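Local coordinates for protein putative branched-chain amino acid ABC transporter (PDB 3HUT) that probably binds a branched-chain amino acid or related ligand outside the membrane and delivers it to an ABC transporter, at residues G282-G287 against G317-T322; A248-L253 against T331-T336; R181-V186 against A208-A213. One frame throughout, in Å; residues are numbered along the deposited sequence.

Contact 1 of 3, residues G282-G287 against G317-T322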
ATOM      1  N   GLY A 282       7.519   1.583   4.127  1.00  7.54           N
ATOM      2  CA  GLY A 282       8.681   2.430   4.321  1.00  8.46           C
ATOM      3  C   GLY A 282       9.921   1.562   4.217  1.00  8.80           C
ATOM      4  O   GLY A 282      10.959   1.983   3.696  1.00  7.25           O
ATOM      5  N   TYR A 283       9.809   0.334   4.717  1.00  6.78           N
ATOM      6  CA  TYR A 283      10.915  -0.613   4.666  1.00  7.99           C
ATOM      7  C   TYR A 283      11.235  -0.927   3.203  1.00  8.28           C
ATOM      8  O   TYR A 283      12.393  -0.857   2.781  1.00  9.30           O
ATOM      9  CB  TYR A 283      10.536  -1.907   5.397  1.00  7.63           C
ATOM     10  CG  TYR A 283      11.672  -2.901   5.536  1.00  8.30           C
ATOM     11  CD1 TYR A 283      12.801  -2.604   6.302  1.00  8.61           C
ATOM     12  CD2 TYR A 283      11.602  -4.156   4.929  1.00  6.15           C
ATOM     13  CE1 TYR A 283      13.832  -3.536   6.465  1.00  7.71           C
ATOM     14  CE2 TYR A 283      12.626  -5.094   5.083  1.00  7.99           C
ATOM     15  CZ  TYR A 283      13.737  -4.778   5.854  1.00  9.02           C
ATOM     16  OH  TYR A 283      14.751  -5.705   6.017  1.00  8.86           O
ATOM     17  N   ASP A 284      10.207  -1.278   2.432  1.00  7.56           N
ATOM     18  CA  ASP A 284      10.400  -1.605   1.024  1.00  8.15           C
ATOM     19  C   ASP A 284      10.855  -0.406   0.199  1.00  8.59           C
ATOM     20  O   ASP A 284      11.646  -0.554  -0.734  1.00  5.97           O
ATOM     21  CB  ASP A 284       9.111  -2.173   0.413  1.00  8.18           C
ATOM     22  CG  ASP A 284       8.910  -3.644   0.733  1.00 10.93           C
ATOM     23  OD1 ASP A 284       9.787  -4.237   1.399  1.00  8.63           O
ATOM     24  OD2 ASP A 284       7.872  -4.209   0.314  1.00  8.54           O
ATOM     25  N   ALA A 285      10.355   0.780   0.534  1.00  7.38           N
ATOM     26  CA  ALA A 285      10.734   1.974  -0.209  1.00  8.52           C
ATOM     27  C   ALA A 285      12.246   2.159  -0.123  1.00  8.57           C
ATOM     28  O   ALA A 285      12.919   2.348  -1.144  1.00  9.44           O
ATOM     29  CB  ALA A 285      10.007   3.202   0.346  1.00  6.64           C
ATOM     30  N   VAL A 286      12.780   2.096   1.093  1.00  6.65           N
ATOM     31  CA  VAL A 286      14.215   2.248   1.290  1.00  6.14           C
ATOM     32  C   VAL A 286      14.975   1.140   0.552  1.00  7.85           C
ATOM     33  O   VAL A 286      15.971   1.400  -0.128  1.00  7.45           O
ATOM     34  CB  VAL A 286      14.576   2.215   2.793  1.00  4.74           C
ATOM     35  CG1 VAL A 286      16.083   2.197   2.968  1.00  6.35           C
ATOM     36  CG2 VAL A 286      13.980   3.437   3.497  1.00  4.12           C
ATOM     37  N   GLY A 287      14.499  -0.096   0.685  1.00  7.72           N
ATOM     38  CA  GLY A 287      15.148  -1.207   0.013  1.00  8.72           C
ATOM     39  C   GLY A 287      15.128  -1.076  -1.501  1.00  8.65           C
ATOM     40  O   GLY A 287      16.109  -1.397  -2.173  1.00 10.33           O
ATOM     41  N   GLY A 317       9.795  -7.572  -1.937  1.00 10.32           N
ATOM     42  CA  GLY A 317       9.550  -6.810  -0.721  1.00  9.50           C
ATOM     43  C   GLY A 317       8.691  -7.523   0.302  1.00 10.16           C
ATOM     44  O   GLY A 317       8.110  -8.575   0.019  1.00 10.00           O
ATOM     45  N   VAL A 318       8.617  -6.955   1.503  1.00  8.50           N
ATOM     46  CA  VAL A 318       7.798  -7.539   2.554  1.00  8.28           C
ATOM     47  C   VAL A 318       6.339  -7.223   2.255  1.00  8.13           C
ATOM     48  O   VAL A 318       5.436  -7.785   2.873  1.00  7.33           O
ATOM     49  CB  VAL A 318       8.184  -6.987   3.945  1.00  8.55           C
ATOM     50  CG1 VAL A 318       9.651  -7.287   4.219  1.00  8.41           C
ATOM     51  CG2 VAL A 318       7.920  -5.489   4.019  1.00  7.16           C
ATOM     52  N   THR A 319       6.120  -6.324   1.296  1.00  7.40           N
ATOM     53  CA  THR A 319       4.769  -5.948   0.894  1.00  7.76           C
ATOM     54  C   THR A 319       4.405  -6.694  -0.386  1.00  7.58           C
ATOM     55  O   THR A 319       3.398  -6.392  -1.021  1.00  7.03           O
ATOM     56  CB  THR A 319       4.629  -4.416   0.657  1.00  9.20           C
ATOM     57  OG1 THR A 319       5.433  -4.011  -0.460  1.00  9.64           O
ATOM     58  CG2 THR A 319       5.062  -3.644   1.899  1.00  8.01           C
ATOM     59  N   GLY A 320       5.239  -7.672  -0.748  1.00  7.38           N
ATOM     60  CA  GLY A 320       4.997  -8.480  -1.931  1.00  9.55           C
ATOM     61  C   GLY A 320       5.926  -8.197  -3.094  1.00  9.53           C
ATOM     62  O   GLY A 320       6.648  -7.203  -3.093  1.00  9.79           O
ATOM     63  N   ILE A 321       5.913  -9.074  -4.092  1.00  9.19           N
ATOM     64  CA  ILE A 321       6.754  -8.880  -5.268  1.00 10.17           C
ATOM     65  C   ILE A 321       6.261  -7.605  -5.941  1.00  9.44           C
ATOM     66  O   ILE A 321       5.098  -7.516  -6.330  1.00  8.13           O
ATOM     67  CB  ILE A 321       6.642 -10.078  -6.230  1.00 11.75           C
ATOM     68  CG1 ILE A 321       7.187 -11.329  -5.533  1.00 13.40           C
ATOM     69  CG2 ILE A 321       7.394  -9.781  -7.525  1.00 11.34           C
ATOM     70  CD1 ILE A 321       7.225 -12.579  -6.398  1.00 19.08           C
ATOM     71  N   THR A 322       7.161  -6.628  -6.077  1.00  7.77           N
ATOM     72  CA  THR A 322       6.836  -5.316  -6.631  1.00  6.56           C
ATOM     73  C   THR A 322       7.486  -4.967  -7.972  1.00  7.58           C
ATOM     74  O   THR A 322       8.673  -5.215  -8.183  1.00  6.51           O
ATOM     75  CB  THR A 322       7.212  -4.228  -5.606  1.00  7.79           C
ATOM     76  OG1 THR A 322       6.499  -4.469  -4.385  1.00  7.12           O
ATOM     77  CG2 THR A 322       6.876  -2.841  -6.132  1.00  7.95           C
TER

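Contact 2 of 3, residues A248-L253 against T331-T336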
ATOM      1  N   ALA A 248      -7.358  -9.814   0.034  1.00  8.43           N
ATOM      2  CA  ALA A 248      -5.966  -9.845  -0.382  1.00 10.06           C
ATOM      3  C   ALA A 248      -5.305  -8.571   0.129  1.00 10.70           C
ATOM      4  O   ALA A 248      -5.945  -7.527   0.212  1.00 11.02           O
ATOM      5  CB  ALA A 248      -5.867  -9.916  -1.909  1.00 10.83           C
ATOM      6  N   THR A 249      -4.030  -8.660   0.483  1.00 11.78           N
ATOM      7  CA  THR A 249      -3.301  -7.500   0.967  1.00 13.23           C
ATOM      8  C   THR A 249      -1.827  -7.626   0.602  1.00 12.09           C
ATOM      9  O   THR A 249      -1.341  -8.719   0.322  1.00 12.84           O
ATOM     10  CB  THR A 249      -3.444  -7.345   2.498  1.00 15.53           C
ATOM     11  OG1 THR A 249      -2.918  -6.072   2.893  1.00 21.88           O
ATOM     12  CG2 THR A 249      -2.681  -8.446   3.224  1.00 14.75           C
ATOM     13  N   ALA A 250      -1.124  -6.498   0.594  1.00 11.12           N
ATOM     14  CA  ALA A 250       0.293  -6.477   0.251  1.00 10.47           C
ATOM     15  C   ALA A 250       1.142  -7.022   1.397  1.00  8.61           C
ATOM     16  O   ALA A 250       1.815  -8.036   1.251  1.00  6.88           O
ATOM     17  CB  ALA A 250       0.718  -5.053  -0.094  1.00 10.77           C
ATOM     18  N   PHE A 251       1.092  -6.347   2.539  1.00 10.03           N
ATOM     19  CA  PHE A 251       1.849  -6.756   3.721  1.00  9.07           C
ATOM     20  C   PHE A 251       1.032  -7.697   4.611  1.00  9.16           C
ATOM     21  O   PHE A 251      -0.073  -7.364   5.025  1.00  9.64           O
ATOM     22  CB  PHE A 251       2.258  -5.519   4.527  1.00  8.80           C
ATOM     23  CG  PHE A 251       2.981  -5.833   5.810  1.00  9.58           C
ATOM     24  CD1 PHE A 251       4.136  -6.605   5.802  1.00  9.85           C
ATOM     25  CD2 PHE A 251       2.518  -5.334   7.025  1.00 10.58           C
ATOM     26  CE1 PHE A 251       4.824  -6.877   6.986  1.00 11.01           C
ATOM     27  CE2 PHE A 251       3.197  -5.598   8.212  1.00 10.33           C
ATOM     28  CZ  PHE A 251       4.354  -6.372   8.192  1.00 12.09           C
ATOM     29  N   VAL A 252       1.581  -8.869   4.903  1.00  7.59           N
ATOM     30  CA  VAL A 252       0.894  -9.833   5.760  1.00  8.27           C
ATOM     31  C   VAL A 252       1.712 -10.022   7.033  1.00  9.69           C
ATOM     32  O   VAL A 252       2.810 -10.575   7.004  1.00 10.75           O
ATOM     33  CB  VAL A 252       0.732 -11.191   5.062  1.00  7.91           C
ATOM     34  CG1 VAL A 252      -0.070 -12.139   5.947  1.00  7.85           C
ATOM     35  CG2 VAL A 252       0.042 -11.003   3.718  1.00  5.10           C
ATOM     36  N   LEU A 253       1.173  -9.558   8.151  1.00 10.25           N
ATOM     37  CA  LEU A 253       1.876  -9.657   9.422  1.00 11.77           C
ATOM     38  C   LEU A 253       2.148 -11.102   9.824  1.00 13.13           C
ATOM     39  O   LEU A 253       3.276 -11.452  10.177  1.00 13.88           O
ATOM     40  CB  LEU A 253       1.069  -8.966  10.520  1.00 14.27           C
ATOM     41  CG  LEU A 253       1.847  -8.617  11.790  1.00 17.34           C
ATOM     42  CD1 LEU A 253       2.883  -7.539  11.465  1.00 17.64           C
ATOM     43  CD2 LEU A 253       0.891  -8.122  12.862  1.00 18.54           C
ATOM     44  N   THR A 331       2.937   1.365  -9.845  1.00  9.92           N
ATOM     45  CA  THR A 331       3.291   0.194  -9.054  1.00  8.20           C
ATOM     46  C   THR A 331       2.236  -0.907  -9.038  1.00  8.44           C
ATOM     47  O   THR A 331       1.058  -0.644  -8.828  1.00  7.88           O
ATOM     48  CB  THR A 331       3.582   0.600  -7.589  1.00  8.98           C
ATOM     49  OG1 THR A 331       4.549   1.653  -7.571  1.00  8.88           O
ATOM     50  CG2 THR A 331       4.132  -0.582  -6.795  1.00  8.71           C
ATOM     51  N   THR A 332       2.673  -2.139  -9.277  1.00  8.80           N
ATOM     52  CA  THR A 332       1.787  -3.297  -9.227  1.00  9.63           C
ATOM     53  C   THR A 332       2.480  -4.291  -8.304  1.00 10.05           C
ATOM     54  O   THR A 332       3.708  -4.287  -8.187  1.00 10.70           O
ATOM     55  CB  THR A 332       1.555  -3.940 -10.618  1.00 10.52           C
ATOM     56  OG1 THR A 332       2.809  -4.311 -11.199  1.00 10.17           O
ATOM     57  CG2 THR A 332       0.820  -2.965 -11.543  1.00 11.47           C
ATOM     58  N   LYS A 333       1.701  -5.131  -7.636  1.00 10.05           N
ATOM     59  CA  LYS A 333       2.266  -6.097  -6.707  1.00  9.16           C
ATOM     60  C   LYS A 333       1.533  -7.425  -6.722  1.00  8.13           C
ATOM     61  O   LYS A 333       0.371  -7.493  -7.102  1.00  6.25           O
ATOM     62  CB  LYS A 333       2.198  -5.548  -5.282  1.00 10.62           C
ATOM     63  CG  LYS A 333       2.954  -4.265  -5.037  1.00 10.07           C
ATOM     64  CD  LYS A 333       2.830  -3.872  -3.574  1.00 14.72           C
ATOM     65  CE  LYS A 333       3.872  -2.835  -3.193  1.00 13.50           C
ATOM     66  NZ  LYS A 333       3.756  -2.479  -1.767  1.00 21.40           N
ATOM     67  N   ILE A 334       2.225  -8.479  -6.306  1.00  7.33           N
ATOM     68  CA  ILE A 334       1.601  -9.788  -6.208  1.00 10.36           C
ATOM     69  C   ILE A 334       1.056  -9.840  -4.785  1.00  8.73           C
ATOM     70  O   ILE A 334       1.808 -10.036  -3.833  1.00 10.31           O
ATOM     71  CB  ILE A 334       2.616 -10.930  -6.405  1.00 10.56           C
ATOM     72  CG1 ILE A 334       3.142 -10.912  -7.841  1.00 13.47           C
ATOM     73  CG2 ILE A 334       1.950 -12.275  -6.115  1.00 12.95           C
ATOM     74  CD1 ILE A 334       4.128 -12.028  -8.140  1.00 17.41           C
ATOM     75  N   LEU A 335      -0.250  -9.645  -4.644  1.00  8.54           N
ATOM     76  CA  LEU A 335      -0.887  -9.644  -3.331  1.00  7.14           C
ATOM     77  C   LEU A 335      -1.011 -11.046  -2.744  1.00  8.11           C
ATOM     78  O   LEU A 335      -0.897 -12.038  -3.460  1.00  7.36           O
ATOM     79  CB  LEU A 335      -2.266  -8.985  -3.432  1.00  7.53           C
ATOM     80  CG  LEU A 335      -2.236  -7.577  -4.043  1.00  9.83           C
ATOM     81  CD1 LEU A 335      -3.641  -7.000  -4.097  1.00 11.02           C
ATOM     82  CD2 LEU A 335      -1.314  -6.674  -3.222  1.00  7.49           C
ATOM     83  N   THR A 336      -1.238 -11.119  -1.433  1.00  6.99           N
ATOM     84  CA  THR A 336      -1.375 -12.398  -0.744  1.00  6.56           C
ATOM     85  C   THR A 336      -2.836 -12.601  -0.342  1.00  7.31           C
ATOM     86  O   THR A 336      -3.412 -11.771   0.364  1.00  6.74           O
ATOM     87  CB  THR A 336      -0.483 -12.436   0.517  1.00  6.36           C
ATOM     88  OG1 THR A 336       0.889 -12.260   0.136  1.00  8.53           O
ATOM     89  CG2 THR A 336      -0.643 -13.756   1.253  1.00  7.94           C
TER
HETATM   90  O   HOH W   1       1.753  -9.756  -0.814  1.00  9.68           O

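Contact 3 of 3, residues R181-V186 against A208-A213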
ATOM      1  N   ARG A 181     -24.985   2.450   9.325  1.00 12.31           N
ATOM      2  CA  ARG A 181     -25.400   1.366  10.204  1.00 15.68           C
ATOM      3  C   ARG A 181     -26.711   0.686   9.821  1.00 16.47           C
ATOM      4  O   ARG A 181     -27.189  -0.168  10.552  1.00 18.67           O
ATOM      5  CB  ARG A 181     -25.450   1.853  11.660  1.00 15.46           C
ATOM      6  CG  ARG A 181     -24.066   2.046  12.283  1.00 12.48           C
ATOM      7  CD  ARG A 181     -23.327   0.712  12.390  1.00 13.01           C
ATOM      8  NE  ARG A 181     -21.982   0.834  12.952  1.00 12.02           N
ATOM      9  CZ  ARG A 181     -20.894   1.161  12.257  1.00 12.68           C
ATOM     10  NH1 ARG A 181     -20.974   1.406  10.953  1.00 12.24           N
ATOM     11  NH2 ARG A 181     -19.719   1.238  12.868  1.00 11.61           N
ATOM     12  N   ARG A 182     -27.310   1.050   8.691  1.00 19.01           N
ATOM     13  CA  ARG A 182     -28.535   0.362   8.293  1.00 21.61           C
ATOM     14  C   ARG A 182     -28.187  -0.602   7.168  1.00 20.93           C
ATOM     15  O   ARG A 182     -27.674  -0.205   6.117  1.00 20.05           O
ATOM     16  CB  ARG A 182     -29.620   1.330   7.837  1.00 27.16           C
ATOM     17  CG  ARG A 182     -29.285   2.091   6.608  1.00 34.43           C
ATOM     18  CD  ARG A 182     -28.781   3.452   6.971  1.00 42.53           C
ATOM     19  NE  ARG A 182     -29.543   4.466   6.263  1.00 48.95           N
ATOM     20  CZ  ARG A 182     -29.216   5.750   6.227  1.00 52.51           C
ATOM     21  NH1 ARG A 182     -28.138   6.186   6.862  1.00 54.69           N
ATOM     22  NH2 ARG A 182     -29.966   6.596   5.545  1.00 54.33           N
ATOM     23  N   PHE A 183     -28.472  -1.876   7.403  1.00 20.55           N
ATOM     24  CA  PHE A 183     -28.148  -2.920   6.449  1.00 20.76           C
ATOM     25  C   PHE A 183     -29.359  -3.724   5.983  1.00 21.71           C
ATOM     26  O   PHE A 183     -29.272  -4.463   5.006  1.00 21.00           O
ATOM     27  CB  PHE A 183     -27.128  -3.874   7.083  1.00 20.84           C
ATOM     28  CG  PHE A 183     -26.049  -3.180   7.881  1.00 19.46           C
ATOM     29  CD1 PHE A 183     -25.149  -2.316   7.265  1.00 19.86           C
ATOM     30  CD2 PHE A 183     -25.924  -3.411   9.251  1.00 19.23           C
ATOM     31  CE1 PHE A 183     -24.134  -1.692   8.003  1.00 19.13           C
ATOM     32  CE2 PHE A 183     -24.917  -2.794  10.000  1.00 18.57           C
ATOM     33  CZ  PHE A 183     -24.019  -1.933   9.372  1.00 19.58           C
ATOM     34  N   ASP A 184     -30.486  -3.587   6.675  1.00 23.60           N
ATOM     35  CA  ASP A 184     -31.678  -4.349   6.316  1.00 25.33           C
ATOM     36  C   ASP A 184     -32.115  -4.271   4.859  1.00 24.81           C
ATOM     37  O   ASP A 184     -32.457  -5.292   4.265  1.00 24.65           O
ATOM     38  CB  ASP A 184     -32.853  -3.974   7.217  1.00 28.84           C
ATOM     39  CG  ASP A 184     -32.766  -4.632   8.575  1.00 32.40           C
ATOM     40  OD1 ASP A 184     -32.490  -5.851   8.619  1.00 33.60           O
ATOM     41  OD2 ASP A 184     -32.979  -3.941   9.596  1.00 35.49           O
ATOM     42  N   ASP A 185     -32.107  -3.077   4.280  1.00 24.45           N
ATOM     43  CA  ASP A 185     -32.523  -2.944   2.890  1.00 24.55           C
ATOM     44  C   ASP A 185     -31.562  -3.612   1.918  1.00 24.45           C
ATOM     45  O   ASP A 185     -31.991  -4.326   1.011  1.00 24.25           O
ATOM     46  CB  ASP A 185     -32.694  -1.475   2.514  1.00 25.98           C
ATOM     47  CG  ASP A 185     -33.835  -0.821   3.262  1.00 27.87           C
ATOM     48  OD1 ASP A 185     -34.847  -1.511   3.514  1.00 26.18           O
ATOM     49  OD2 ASP A 185     -33.721   0.378   3.586  1.00 27.58           O
ATOM     50  N   VAL A 186     -30.266  -3.379   2.098  1.00 22.61           N
ATOM     51  CA  VAL A 186     -29.282  -3.982   1.211  1.00 20.97           C
ATOM     52  C   VAL A 186     -29.345  -5.498   1.336  1.00 19.84           C
ATOM     53  O   VAL A 186     -29.127  -6.219   0.366  1.00 18.55           O
ATOM     54  CB  VAL A 186     -27.843  -3.492   1.532  1.00 22.37           C
ATOM     55  CG1 VAL A 186     -27.505  -3.753   2.984  1.00 23.22           C
ATOM     56  CG2 VAL A 186     -26.847  -4.191   0.630  1.00 24.24           C
ATOM     57  N   ALA A 208     -17.584  -5.109   9.838  1.00  6.01           N
ATOM     58  CA  ALA A 208     -17.858  -6.031  10.940  1.00  8.29           C
ATOM     59  C   ALA A 208     -19.335  -5.996  11.326  1.00  8.69           C
ATOM     60  O   ALA A 208     -19.987  -7.037  11.385  1.00  9.46           O
ATOM     61  CB  ALA A 208     -16.979  -5.696  12.153  1.00  5.35           C
ATOM     62  N   PRO A 209     -19.885  -4.800  11.598  1.00  8.29           N
ATOM     63  CA  PRO A 209     -21.306  -4.796  11.959  1.00  8.66           C
ATOM     64  C   PRO A 209     -22.202  -5.255  10.813  1.00  8.91           C
ATOM     65  O   PRO A 209     -23.219  -5.905  11.044  1.00  7.27           O
ATOM     66  CB  PRO A 209     -21.563  -3.342  12.378  1.00  8.43           C
ATOM     67  CG  PRO A 209     -20.490  -2.568  11.675  1.00 11.32           C
ATOM     68  CD  PRO A 209     -19.288  -3.468  11.800  1.00  8.32           C
ATOM     69  N   PHE A 210     -21.832  -4.924   9.579  1.00  8.40           N
ATOM     70  CA  PHE A 210     -22.633  -5.350   8.438  1.00 10.25           C
ATOM     71  C   PHE A 210     -22.722  -6.872   8.383  1.00 10.31           C
ATOM     72  O   PHE A 210     -23.801  -7.434   8.197  1.00 10.77           O
ATOM     73  CB  PHE A 210     -22.039  -4.860   7.118  1.00 11.47           C
ATOM     74  CG  PHE A 210     -22.633  -5.538   5.920  1.00 12.76           C
ATOM     75  CD1 PHE A 210     -23.982  -5.373   5.612  1.00 14.92           C
ATOM     76  CD2 PHE A 210     -21.866  -6.395   5.137  1.00 12.58           C
ATOM     77  CE1 PHE A 210     -24.559  -6.058   4.541  1.00 13.96           C
ATOM     78  CE2 PHE A 210     -22.432  -7.084   4.066  1.00 14.00           C
ATOM     79  CZ  PHE A 210     -23.782  -6.914   3.769  1.00 14.52           C
ATOM     80  N   LEU A 211     -21.579  -7.534   8.531  1.00  8.53           N
ATOM     81  CA  LEU A 211     -21.540  -8.988   8.487  1.00  9.50           C
ATOM     82  C   LEU A 211     -22.308  -9.629   9.642  1.00  9.57           C
ATOM     83  O   LEU A 211     -22.885 -10.705   9.480  1.00  9.70           O
ATOM     84  CB  LEU A 211     -20.085  -9.468   8.466  1.00  9.51           C
ATOM     85  CG  LEU A 211     -19.402  -9.112   7.140  1.00 10.52           C
ATOM     86  CD1 LEU A 211     -17.910  -9.362   7.224  1.00 12.46           C
ATOM     87  CD2 LEU A 211     -20.034  -9.935   6.023  1.00 12.36           C
ATOM     88  N   ARG A 212     -22.312  -8.984  10.805  1.00  8.26           N
ATOM     89  CA  ARG A 212     -23.061  -9.520  11.939  1.00  9.30           C
ATOM     90  C   ARG A 212     -24.548  -9.495  11.566  1.00  9.34           C
ATOM     91  O   ARG A 212     -25.291 -10.423  11.870  1.00  9.65           O
ATOM     92  CB  ARG A 212     -22.829  -8.680  13.204  1.00  6.95           C
ATOM     93  CG  ARG A 212     -21.466  -8.882  13.871  1.00  8.69           C
ATOM     94  CD  ARG A 212     -21.316  -7.950  15.074  1.00  7.25           C
ATOM     95  NE  ARG A 212     -22.344  -8.203  16.081  1.00  8.08           N
ATOM     96  CZ  ARG A 212     -22.715  -7.325  17.010  1.00 10.88           C
ATOM     97  NH1 ARG A 212     -22.143  -6.126  17.064  1.00  6.45           N
ATOM     98  NH2 ARG A 212     -23.655  -7.649  17.890  1.00  8.45           N
ATOM     99  N   ALA A 213     -24.976  -8.429  10.900  1.00  9.17           N
ATOM    100  CA  ALA A 213     -26.371  -8.309  10.489  1.00 10.76           C
ATOM    101  C   ALA A 213     -26.684  -9.306   9.373  1.00 11.40           C
ATOM    102  O   ALA A 213     -27.724  -9.969   9.381  1.00  9.49           O
ATOM    103  CB  ALA A 213     -26.657  -6.885  10.023  1.00 12.03           C
TER

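Contact 1 of 3, residues G282-G287 against G317-T322
Asp284 holds the turn at Gly317 to Gly320 with both carboxylate oxygens. Its CG stands anti to the carbonyl carbon (chi1 -81°), which carries it toward the turn. OD2 accepts two bonds from Thr319. The hydroxyl OG1 of Thr319 donates to the anti lone pair of Asp284 OD2 at 2.6 Å. The backbone N of Thr319 reaches the same OD2 at 2.9 Å, on the syn side and 23° out of the carboxylate plane. Val318 N donates to the syn lone pair of Asp284 OD1 at 3.0 Å. Three bonds therefore fix the rotation of the carboxylate. Thr319 OG1 also bonds Lys333 NZ. An alanine in place of this aspartate would probably leave the amides of Val318 and Thr319 and the Thr319 hydroxyl without their acceptor, and the turn freer to shift.

The fit is close at Gly317, whose CA lies 3.3 Å from Asp284 OD2. A side chain there would run into that oxygen. Farther out, Val318 CG1 packs 3.8 Å from Tyr283 CD2, the two side chains crossing at about a right angle. The Tyr283 ring also stacks with Phe263, and its side chain touches helix 18-37. Gly320 closes the turn with backbone angles that suit glycine. The motif is a type I beta turn whose successive amides, Val318 and Thr319, are held by a carboxylate from helix 277-296.

Contact 2 of 3, residues A248-L253 against T331-T336
Thr249 and Thr336 meet through their flat peptide groups, each giving an N-H and a carbonyl oxygen to the other. They form an antiparallel hydrogen-bonded pair. Thr336 N donates to Thr249 O at 3.0 Å, nearly straight at 173°. Thr249 N returns a bond to Thr336 O at 3.2 Å. Thr336 O takes a further CA-H...O contact from Ala248 CA at 3.3 Å, so two groups of the facing strand meet this oxygen. The side chains of Thr249 and Thr336 lie on the same face of the sheet.

A water lies between Ala250, Ile334 and Thr336. It is 2.7 Å from Ala250 O and within bonding distance of Ile334 O, at 3.0 Å. Thr336 OG1 is 2.8 Å from the same water. Once other atoms are counted, more acceptors are in reach than its protons can serve. The first torsion of Thr336 (chi1 -60°) puts OG1 anti to the carbonyl carbon, where the water meets it. On the apolar side of the same residue, Val252 CG2 comes within 3.5 Å of Thr336 CB. Leu335 CD2 lies against Ala250, 3.8 Å from Ala250 N. Lys333 passes Ala250 with its aliphatic chain, and its NZ goes on to Thr319 OG1.

Chain crossings of this kind between the lobes are consistent with the hinge of a periplasmic binding protein. Helix 126-136 packs on one part of the contact, where Asn129 touches both Ala248 and Leu335, and Trp133 touches Ala248. Helix 258-271 receives Phe251, against Val260, Phe263 and Val264. Earlier in 331-336, the backbone of Thr332 pairs with Arg323 of strand 322-324, and Ile334 with Ile321 just before that strand.

Contact 3 of 3, residues R181-V186 against A208-A213
Phe183 lays one face of its ring on helix 204-216 at Pro209, Phe210 and Ala213. Phe210 CA sits over the ring centre in a CH-pi contact, 3.7 Å from the centroid of Phe183 and 8° off the ring normal. The opposite face carries Arg181 O, 3.5 Å above the plane and offset toward the rim, so both faces of the ring have a neighbour. Ala213 CB approaches Phe183 CD2 at 3.6 Å. Pro209 O lies 3.7 Å from Phe183 CE2, and that oxygen is already the acceptor for Ala213 N.

The Phe210 ring turns its edge toward the face of Phe183, an offset edge-to-face pair with centroids 5.6 Å apart and planes at 71°. The nearest atoms of the two rings are Phe183 CD1 and Phe210 CD1, 3.7 Å apart. Phe210 CG is anti to its backbone N (chi1 166°), which carries CG outward from its helix. Pro209 CG points at one face of the Arg181 guanidinium, over its centre, 3.8 Å from Arg181 CZ.

Helix 184-193 joins strand 169-176 to 197-201, and helix 204-216 joins 197-201 to 223-225. Both are parts of beta-alpha-beta units of the Rossmann-like second lobe. Phe183 occupies the N-cap position of the first helix.

A salt bridge from Arg181 NH1 to Asp206 OD1, a residue earlier on the helix that carries Pro209, holds the charged end of the arginine. At the inner end Val186 and Phe210 both touch Ile145 of strand 141-147, and Ile187 lies against Phe210 and Ala213.

Overall arrangement
Contacts 1 and 2 form one continuous region, with centres 10 Å apart. Lys333 NZ reaches Thr319 OG1 at 2.6 Å, and Ile334 N meets Ile321 O at 3.0 Å. In sequence, both segments of contact 1 lie between the two segments of contact 2. Contact 3 is remote and closes earlier in the chain. Its centre is about 28 Å from that of contact 2 and 36 Å from that of contact 1, and its nearest atoms are about 13 Å and 23 Å away. In this family the ligand probably sits in the cleft between the lobes. Contacts 1 and 2 lie near the probable hinge, contact 3 far out on the second lobe.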